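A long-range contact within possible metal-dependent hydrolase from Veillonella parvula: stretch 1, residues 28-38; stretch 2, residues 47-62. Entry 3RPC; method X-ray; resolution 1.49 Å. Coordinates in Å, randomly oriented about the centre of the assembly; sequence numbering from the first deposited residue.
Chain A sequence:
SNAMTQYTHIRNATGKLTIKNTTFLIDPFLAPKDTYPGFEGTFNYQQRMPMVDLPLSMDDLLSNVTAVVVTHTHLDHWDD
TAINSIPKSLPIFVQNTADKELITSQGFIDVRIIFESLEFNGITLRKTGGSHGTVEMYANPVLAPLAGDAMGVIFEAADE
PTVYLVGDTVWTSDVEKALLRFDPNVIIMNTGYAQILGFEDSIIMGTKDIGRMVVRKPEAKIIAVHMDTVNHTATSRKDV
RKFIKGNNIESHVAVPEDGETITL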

ATOM      1  N   PRO A  28      -7.175 -10.935  18.083  1.00 14.47           N
ATOM      2  CA  PRO A  28      -8.096 -11.568  19.035  1.00 16.00           C
ATOM      3  C   PRO A  28      -9.497 -10.953  19.041  1.00 14.11           C
ATOM      4  O   PRO A  28      -9.681  -9.793  19.438  1.00 15.73           O
ATOM      5  CB  PRO A  28      -7.407 -11.329  20.383  1.00 15.21           C
ATOM      6  CG  PRO A  28      -6.702 -10.025  20.176  1.00 15.28           C
ATOM      7  CD  PRO A  28      -6.161 -10.117  18.773  1.00 14.48           C
ATOM      8  N   PHE A  29     -10.462 -11.753  18.596  1.00 14.38           N
ATOM      9  CA  PHE A  29     -11.878 -11.437  18.629  1.00 13.66           C
ATOM     10  C   PHE A  29     -12.448 -12.544  19.493  1.00 15.03           C
ATOM     11  O   PHE A  29     -12.598 -13.673  19.036  1.00 17.18           O
ATOM     12  CB  PHE A  29     -12.404 -11.499  17.184  1.00 16.56           C
ATOM     13  CG  PHE A  29     -13.910 -11.577  17.042  1.00 16.19           C
ATOM     14  CD1 PHE A  29     -14.761 -10.818  17.836  1.00 19.41           C
ATOM     15  CD2 PHE A  29     -14.470 -12.375  16.049  1.00 15.84           C
ATOM     16  CE1 PHE A  29     -16.145 -10.890  17.670  1.00 19.52           C
ATOM     17  CE2 PHE A  29     -15.844 -12.441  15.872  1.00 20.43           C
ATOM     18  CZ  PHE A  29     -16.684 -11.699  16.680  1.00 20.21           C
ATOM     19  N   LEU A  30     -12.704 -12.230  20.759  1.00 15.23           N
ATOM     20  CA  LEU A  30     -12.873 -13.278  21.769  1.00 15.51           C
ATOM     21  C   LEU A  30     -14.288 -13.418  22.341  1.00 16.95           C
ATOM     22  O   LEU A  30     -14.504 -14.202  23.272  1.00 17.60           O
ATOM     23  CB  LEU A  30     -11.842 -13.096  22.902  1.00 15.49           C
ATOM     24  CG  LEU A  30     -10.378 -13.016  22.442  1.00 17.17           C
ATOM     25  CD1 LEU A  30      -9.421 -12.900  23.636  1.00 17.26           C
ATOM     26  CD2 LEU A  30     -10.021 -14.222  21.574  1.00 17.43           C
ATOM     27  N   ALA A  31     -15.250 -12.685  21.790  1.00 16.23           N
ATOM     28  CA  ALA A  31     -16.611 -12.665  22.340  1.00 17.32           C
ATOM     29  C   ALA A  31     -17.264 -14.042  22.376  1.00 17.45           C
ATOM     30  O   ALA A  31     -17.034 -14.877  21.499  1.00 16.79           O
ATOM     31  CB  ALA A  31     -17.488 -11.695  21.540  1.00 20.10           C
ATOM     32  N   PRO A  32     -18.113 -14.286  23.386  1.00 18.49           N
ATOM     33  CA  PRO A  32     -18.895 -15.528  23.363  1.00 16.51           C
ATOM     34  C   PRO A  32     -19.823 -15.601  22.149  1.00 18.94           C
ATOM     35  O   PRO A  32     -20.143 -14.574  21.547  1.00 17.47           O
ATOM     36  CB  PRO A  32     -19.724 -15.451  24.654  1.00 17.67           C
ATOM     37  CG  PRO A  32     -18.944 -14.511  25.548  1.00 17.67           C
ATOM     38  CD  PRO A  32     -18.317 -13.504  24.616  1.00 17.77           C
ATOM     39  N   LYS A  33     -20.239 -16.816  21.807  1.00 18.12           N
ATOM     40  CA  LYS A  33     -21.198 -17.063  20.736  1.00 17.29           C
ATOM     41  C   LYS A  33     -22.379 -16.086  20.743  1.00 18.15           C
ATOM     42  O   LYS A  33     -22.995 -15.829  21.786  1.00 21.82           O
ATOM     43  CB  LYS A  33     -21.700 -18.510  20.839  1.00 18.43           C
ATOM     44  CG  LYS A  33     -22.750 -18.902  19.805  1.00 19.97           C
ATOM     45  CD  LYS A  33     -23.064 -20.398  19.887  1.00 24.15           C
ATOM     46  CE  LYS A  33     -24.171 -20.809  18.925  1.00 28.60           C
ATOM     47  NZ  LYS A  33     -24.415 -22.281  19.015  1.00 33.03           N
ATOM     48  N   ASP A  34     -22.689 -15.543  19.570  1.00 20.76           N
ATOM     49  CA  ASP A  34     -23.890 -14.731  19.357  1.00 20.46           C
ATOM     50  C   ASP A  34     -23.932 -13.409  20.125  1.00 24.88           C
ATOM     51  O   ASP A  34     -24.990 -12.805  20.280  1.00 27.38           O
ATOM     52  CB  ASP A  34     -25.165 -15.560  19.604  1.00 24.99           C
ATOM     53  CG  ASP A  34     -25.410 -16.590  18.513  1.00 31.50           C
ATOM     54  OD1 ASP A  34     -24.722 -16.524  17.473  1.00 29.08           O
ATOM     55  OD2 ASP A  34     -26.296 -17.456  18.684  1.00 31.94           O
ATOM     56  N   THR A  35     -22.774 -12.949  20.584  1.00 21.14           N
ATOM     57  CA  THR A  35     -22.697 -11.683  21.298  1.00 19.73           C
ATOM     58  C   THR A  35     -23.193 -10.496  20.476  1.00 23.88           C
ATOM     59  O   THR A  35     -23.716  -9.529  21.024  1.00 23.72           O
ATOM     60  CB  THR A  35     -21.260 -11.435  21.828  1.00 19.62           C
ATOM     61  OG1 THR A  35     -20.958 -12.423  22.825  1.00 20.79           O
ATOM     62  CG2 THR A  35     -21.126 -10.048  22.436  1.00 20.37           C
ATOM     63  N   TYR A  36     -23.049 -10.578  19.154  1.00 19.98           N
ATOM     64  CA  TYR A  36     -23.340  -9.443  18.288  1.00 20.82           C
ATOM     65  C   TYR A  36     -24.330  -9.802  17.181  1.00 24.51           C
ATOM     66  O   TYR A  36     -24.399 -10.954  16.758  1.00 24.87           O
ATOM     67  CB  TYR A  36     -22.050  -8.935  17.641  1.00 21.63           C
ATOM     68  CG  TYR A  36     -21.033  -8.422  18.629  1.00 23.95           C
ATOM     69  CD1 TYR A  36     -21.192  -7.179  19.224  1.00 25.19           C
ATOM     70  CD2 TYR A  36     -19.908  -9.173  18.955  1.00 22.46           C
ATOM     71  CE1 TYR A  36     -20.267  -6.694  20.130  1.00 24.98           C
ATOM     72  CE2 TYR A  36     -18.967  -8.691  19.858  1.00 20.25           C
ATOM     73  CZ  TYR A  36     -19.162  -7.454  20.443  1.00 25.86           C
ATOM     74  OH  TYR A  36     -18.248  -6.969  21.342  1.00 26.02           O
ATOM     75  N   PRO A  37     -25.092  -8.805  16.710  1.00 25.39           N
ATOM     76  CA  PRO A  37     -25.893  -8.967  15.494  1.00 26.21           C
ATOM     77  C   PRO A  37     -24.930  -9.058  14.325  1.00 24.56           C
ATOM     78  O   PRO A  37     -23.797  -8.609  14.459  1.00 24.67           O
ATOM     79  CB  PRO A  37     -26.650  -7.636  15.388  1.00 29.00           C
ATOM     80  CG  PRO A  37     -26.454  -6.940  16.699  1.00 35.82           C
ATOM     81  CD  PRO A  37     -25.157  -7.435  17.241  1.00 26.36           C
ATOM     82  N   GLY A  38     -25.367  -9.604  13.195  1.00 22.50           N
ATOM     83  CA  GLY A  38     -24.536  -9.611  12.000  1.00 22.23           C
ATOM     84  C   GLY A  38     -24.207  -8.200  11.558  1.00 21.06           C
ATOM     85  O   GLY A  38     -24.955  -7.263  11.870  1.00 27.02           O
ATOM     86  N   GLN A  47     -27.823 -13.218  10.662  1.00 19.93           N
ATOM     87  CA  GLN A  47     -27.148 -14.182  11.516  1.00 20.81           C
ATOM     88  C   GLN A  47     -26.274 -13.483  12.555  1.00 20.58           C
ATOM     89  O   GLN A  47     -25.490 -12.588  12.229  1.00 21.12           O
ATOM     90  CB  GLN A  47     -26.307 -15.129  10.655  1.00 20.61           C
ATOM     91  CG  GLN A  47     -25.487 -16.139  11.440  1.00 23.84           C
ATOM     92  CD  GLN A  47     -25.680 -17.549  10.918  1.00 38.69           C
ATOM     93  OE1 GLN A  47     -25.434 -17.829   9.742  1.00 32.08           O
ATOM     94  NE2 GLN A  47     -26.148 -18.442  11.786  1.00 41.81           N
ATOM     95  N   ARG A  48     -26.420 -13.889  13.814  1.00 22.85           N
ATOM     96  CA  ARG A  48     -25.609 -13.322  14.888  1.00 20.72           C
ATOM     97  C   ARG A  48     -24.191 -13.892  14.854  1.00 20.55           C
ATOM     98  O   ARG A  48     -23.942 -14.926  14.238  1.00 21.38           O
ATOM     99  CB  ARG A  48     -26.277 -13.576  16.245  1.00 23.17           C
ATOM    100  CG  ARG A  48     -27.653 -12.912  16.369  1.00 25.72           C
ATOM    101  CD  ARG A  48     -28.219 -12.973  17.786  1.00 30.85           C
ATOM    102  NE  ARG A  48     -27.349 -12.325  18.764  1.00 29.41           N
ATOM    103  CZ  ARG A  48     -27.304 -11.015  18.980  1.00 30.96           C
ATOM    104  NH1 ARG A  48     -26.479 -10.526  19.900  1.00 35.45           N
ATOM    105  NH2 ARG A  48     -28.078 -10.191  18.290  1.00 34.22           N
HETATM  106  N   MSE A  49     -23.264 -13.217  15.523  1.00 20.58           N
HETATM  107  CA  MSE A  49     -21.856 -13.608  15.489  1.00 17.77           C
HETATM  108  C   MSE A  49     -21.182 -13.286  16.812  1.00 20.31           C
HETATM  109  O   MSE A  49     -21.651 -12.420  17.559  1.00 20.48           O
HETATM  110  CB  MSE A  49     -21.122 -12.874  14.354  1.00 17.98           C
HETATM  111  CG  MSE A  49     -21.362 -11.378  14.322  1.00 24.15           C
HETATM  112 SE   MSE A  49     -20.221 -10.448  13.038  0.58 22.24          SE
HETATM  113  CE  MSE A  49     -18.689 -10.155  14.205  1.00 39.18           C
ATOM    114  N   PRO A  50     -20.088 -13.992  17.120  1.00 16.59           N
ATOM    115  CA  PRO A  50     -19.567 -15.152  16.391  1.00 16.55           C
ATOM    116  C   PRO A  50     -20.522 -16.341  16.450  1.00 18.69           C
ATOM    117  O   PRO A  50     -21.234 -16.520  17.440  1.00 19.26           O
ATOM    118  CB  PRO A  50     -18.257 -15.466  17.117  1.00 16.56           C
ATOM    119  CG  PRO A  50     -18.452 -14.925  18.487  1.00 20.47           C
ATOM    120  CD  PRO A  50     -19.306 -13.709  18.336  1.00 16.01           C
HETATM  121  N   MSE A  51     -20.543 -17.158  15.404  1.00 18.46           N
HETATM  122  CA  MSE A  51     -21.525 -18.232  15.338  1.00 19.00           C
HETATM  123  C   MSE A  51     -21.137 -19.471  16.143  1.00 19.27           C
HETATM  124  O   MSE A  51     -21.960 -20.372  16.327  1.00 19.21           O
HETATM  125  CB  MSE A  51     -21.823 -18.611  13.889  1.00 22.90           C
HETATM  126  CG  MSE A  51     -20.688 -19.307  13.208  1.00 23.59           C
HETATM  127 SE   MSE A  51     -21.037 -19.526  11.295  0.44 25.47          SE
HETATM  128  CE  MSE A  51     -21.737 -17.820  10.867  1.00 11.40           C
ATOM    129  N   VAL A  52     -19.900 -19.507  16.639  1.00 17.64           N
ATOM    130  CA  VAL A  52     -19.452 -20.601  17.496  1.00 16.15           C
ATOM    131  C   VAL A  52     -18.690 -20.001  18.662  1.00 17.36           C
ATOM    132  O   VAL A  52     -18.149 -18.905  18.543  1.00 17.91           O
ATOM    133  CB  VAL A  52     -18.536 -21.600  16.757  1.00 18.27           C
ATOM    134  CG1 VAL A  52     -19.294 -22.268  15.621  1.00 21.45           C
ATOM    135  CG2 VAL A  52     -17.295 -20.900  16.214  1.00 16.35           C
ATOM    136  N   ASP A  53     -18.685 -20.712  19.787  1.00 17.54           N
ATOM    137  CA  ASP A  53     -17.895 -20.322  20.949  1.00 15.79           C
ATOM    138  C   ASP A  53     -16.425 -20.612  20.690  1.00 20.08           C
ATOM    139  O   ASP A  53     -16.081 -21.336  19.753  1.00 22.05           O
ATOM    140  CB  ASP A  53     -18.371 -21.085  22.192  1.00 20.18           C
ATOM    141  CG  ASP A  53     -19.589 -20.449  22.831  1.00 24.52           C
ATOM    142  OD1 ASP A  53     -19.515 -19.251  23.196  1.00 22.41           O
ATOM    143  OD2 ASP A  53     -20.629 -21.139  22.951  1.00 23.25           O
ATOM    144  N   LEU A  54     -15.554 -20.048  21.517  1.00 18.51           N
ATOM    145  CA  LEU A  54     -14.135 -20.358  21.429  1.00 16.92           C
ATOM    146  C   LEU A  54     -13.916 -21.847  21.686  1.00 20.37           C
ATOM    147  O   LEU A  54     -14.684 -22.480  22.422  1.00 19.58           O
ATOM    148  CB  LEU A  54     -13.350 -19.541  22.456  1.00 17.95           C
ATOM    149  CG  LEU A  54     -13.297 -18.022  22.277  1.00 17.66           C
ATOM    150  CD1 LEU A  54     -12.696 -17.361  23.523  1.00 19.24           C
ATOM    151  CD2 LEU A  54     -12.510 -17.625  21.017  1.00 18.70           C
ATOM    152  N   PRO A  55     -12.856 -22.414  21.095  1.00 18.12           N
ATOM    153  CA  PRO A  55     -12.576 -23.852  21.240  1.00 20.69           C
ATOM    154  C   PRO A  55     -11.793 -24.200  22.505  1.00 23.02           C
ATOM    155  O   PRO A  55     -11.539 -25.385  22.753  1.00 25.08           O
ATOM    156  CB  PRO A  55     -11.713 -24.148  20.014  1.00 21.24           C
ATOM    157  CG  PRO A  55     -10.962 -22.865  19.804  1.00 21.61           C
ATOM    158  CD  PRO A  55     -11.970 -21.777  20.100  1.00 18.65           C
ATOM    159  N   LEU A  56     -11.413 -23.194  23.284  1.00 20.01           N
ATOM    160  CA  LEU A  56     -10.687 -23.438  24.525  1.00 22.21           C
ATOM    161  C   LEU A  56     -11.045 -22.386  25.558  1.00 19.59           C
ATOM    162  O   LEU A  56     -11.605 -21.344  25.228  1.00 19.59           O
ATOM    163  CB  LEU A  56      -9.179 -23.466  24.268  1.00 25.28           C
ATOM    164  CG  LEU A  56      -8.443 -22.162  23.956  1.00 27.04           C
ATOM    165  CD1 LEU A  56      -6.961 -22.440  23.765  1.00 31.06           C
ATOM    166  CD2 LEU A  56      -9.015 -21.448  22.726  1.00 29.62           C
ATOM    167  N   SER A  57     -10.743 -22.677  26.820  1.00 19.81           N
ATOM    168  CA  SER A  57     -10.996 -21.733  27.902  1.00 19.11           C
ATOM    169  C   SER A  57     -10.103 -20.510  27.765  1.00 20.18           C
ATOM    170  O   SER A  57      -9.023 -20.567  27.168  1.00 20.94           O
ATOM    171  CB  SER A  57     -10.734 -22.396  29.258  1.00 18.05           C
ATOM    172  OG  SER A  57      -9.343 -22.593  29.432  1.00 25.50           O
HETATM  173  N   MSE A  58     -10.556 -19.400  28.325  1.00 19.35           N
HETATM  174  CA  MSE A  58      -9.788 -18.164  28.267  1.00 20.24           C
HETATM  175  C   MSE A  58      -8.414 -18.351  28.912  1.00 23.32           C
HETATM  176  O   MSE A  58      -7.412 -17.802  28.449  1.00 20.80           O
HETATM  177  CB  MSE A  58     -10.554 -17.023  28.938  1.00 23.55           C
HETATM  178  CG  MSE A  58      -9.891 -15.672  28.795  1.00 20.39           C
HETATM  179 SE   MSE A  58      -9.775 -15.039  26.952  0.54 23.97          SE
HETATM  180  CE  MSE A  58     -11.659 -14.946  26.537  1.00 24.88           C
ATOM    181  N   ASP A  59      -8.360 -19.136  29.977  1.00 21.16           N
ATOM    182  CA  ASP A  59      -7.084 -19.397  30.623  1.00 25.49           C
ATOM    183  C   ASP A  59      -6.099 -20.069  29.676  1.00 21.70           C
ATOM    184  O   ASP A  59      -4.935 -19.669  29.596  1.00 23.09           O
ATOM    185  CB  ASP A  59      -7.264 -20.263  31.866  1.00 31.62           C
ATOM    186  CG  ASP A  59      -5.941 -20.646  32.491  1.00 47.94           C
ATOM    187  OD1 ASP A  59      -5.291 -19.757  33.083  1.00 51.46           O
ATOM    188  OD2 ASP A  59      -5.548 -21.829  32.385  1.00 54.45           O
ATOM    189  N   ASP A  60      -6.568 -21.087  28.958  1.00 21.70           N
ATOM    190  CA  ASP A  60      -5.713 -21.802  28.018  1.00 23.92           C
ATOM    191  C   ASP A  60      -5.348 -20.905  26.844  1.00 25.36           C
ATOM    192  O   ASP A  60      -4.227 -20.949  26.343  1.00 24.99           O
ATOM    193  CB  ASP A  60      -6.381 -23.092  27.535  1.00 27.27           C
ATOM    194  CG  ASP A  60      -6.313 -24.201  28.571  1.00 42.74           C
ATOM    195  OD1 ASP A  60      -6.814 -25.312  28.296  1.00 51.92           O
ATOM    196  OD2 ASP A  60      -5.749 -23.963  29.661  1.00 45.80           O
ATOM    197  N   LEU A  61      -6.293 -20.078  26.420  1.00 21.62           N
ATOM    198  CA  LEU A  61      -6.037 -19.168  25.309  1.00 22.16           C
ATOM    199  C   LEU A  61      -4.913 -18.205  25.667  1.00 21.63           C
ATOM    200  O   LEU A  61      -3.994 -17.985  24.877  1.00 22.43           O
ATOM    201  CB  LEU A  61      -7.313 -18.406  24.946  1.00 19.33           C
ATOM    202  CG  LEU A  61      -7.287 -17.511  23.699  1.00 26.27           C
ATOM    203  CD1 LEU A  61      -8.697 -17.336  23.152  1.00 31.63           C
ATOM    204  CD2 LEU A  61      -6.658 -16.169  24.000  1.00 28.09           C
ATOM    205  N   LEU A  62      -4.966 -17.637  26.868  1.00 18.89           N
ATOM    206  CA  LEU A  62      -4.031 -16.574  27.214  1.00 19.30           C
ATOM    207  C   LEU A  62      -2.700 -17.072  27.770  1.00 24.78           C
ATOM    208  O   LEU A  62      -1.736 -16.315  27.822  1.00 23.21           O
ATOM    209  CB  LEU A  62      -4.668 -15.620  28.227  1.00 26.60           C
ATOM    210  CG  LEU A  62      -5.891 -14.838  27.749  1.00 32.95           C
ATOM    211  CD1 LEU A  62      -6.503 -14.066  28.907  1.00 38.33           C
ATOM    212  CD2 LEU A  62      -5.516 -13.910  26.605  1.00 35.65           C
TER
HETATM  213  O   HOH W   1     -25.194 -17.293  15.079  1.00 34.08           O

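Tyr36 and Met49 form a single antiparallel bridge. Tyr36 N donates to Met49 O and Met49 N donates to Tyr36 O, both at 2.8 Å, so the two residues satisfy each other's backbone while their side chains remain free to pack; Tyr36 CB lies 4.2 Å from Met49 CG.

The type II turn from Pro32 to Thr35 presents further backbone donors. Asp34 N reaches Pro50 O at 2.8 Å, and Lys33 CA approaches the same oxygen, Pro50 O, at 3.3 Å in a CA-H...O contact. The turn is braced from within, since Thr35 OG1 donates to Pro32 O at 2.6 Å; a short hydroxyl side chain can fold back in this way. Asp34 takes the turn's positive phi, 65°.

Side chains extend the polar network. Asp53 OD1 accepts from Lys33 N at 2.9 Å with a nearly straight angle of 169°, a role suited to a short carboxylate. Arg48 exploits its several donors: NE and NH1 both bond to Asp34 O, at 2.8 and 2.7 Å, the fork fitting the planar guanidinium, one face of which lies against Tyr36 C and Pro37 N. One water donates to both Asp34 OD1 (2.6 Å) and Arg48 O (2.8 Å), linking two acceptors that could not bond directly.

Apolar packing secures the buried side. Phe29 CZ meets Met49 CE at 3.5 Å and Pro50 CD at 3.7 Å, both oblique to the ring; residue 49 is selenomethionine, whose CA-to-CB bond points away, although the end of its flexible chain comes nearer to stretch 1. Pro50, preceded by a cis peptide bond, offers a compact ring that also packs on Ala31, with Ala31 CB 4.2 Å from Pro50 CD. Leu30's branched end reaches the helix, Leu30 CD2 lying 3.7 Å from Leu61 CD1 and Leu30 CD1 4.0 Å from Met58 SE.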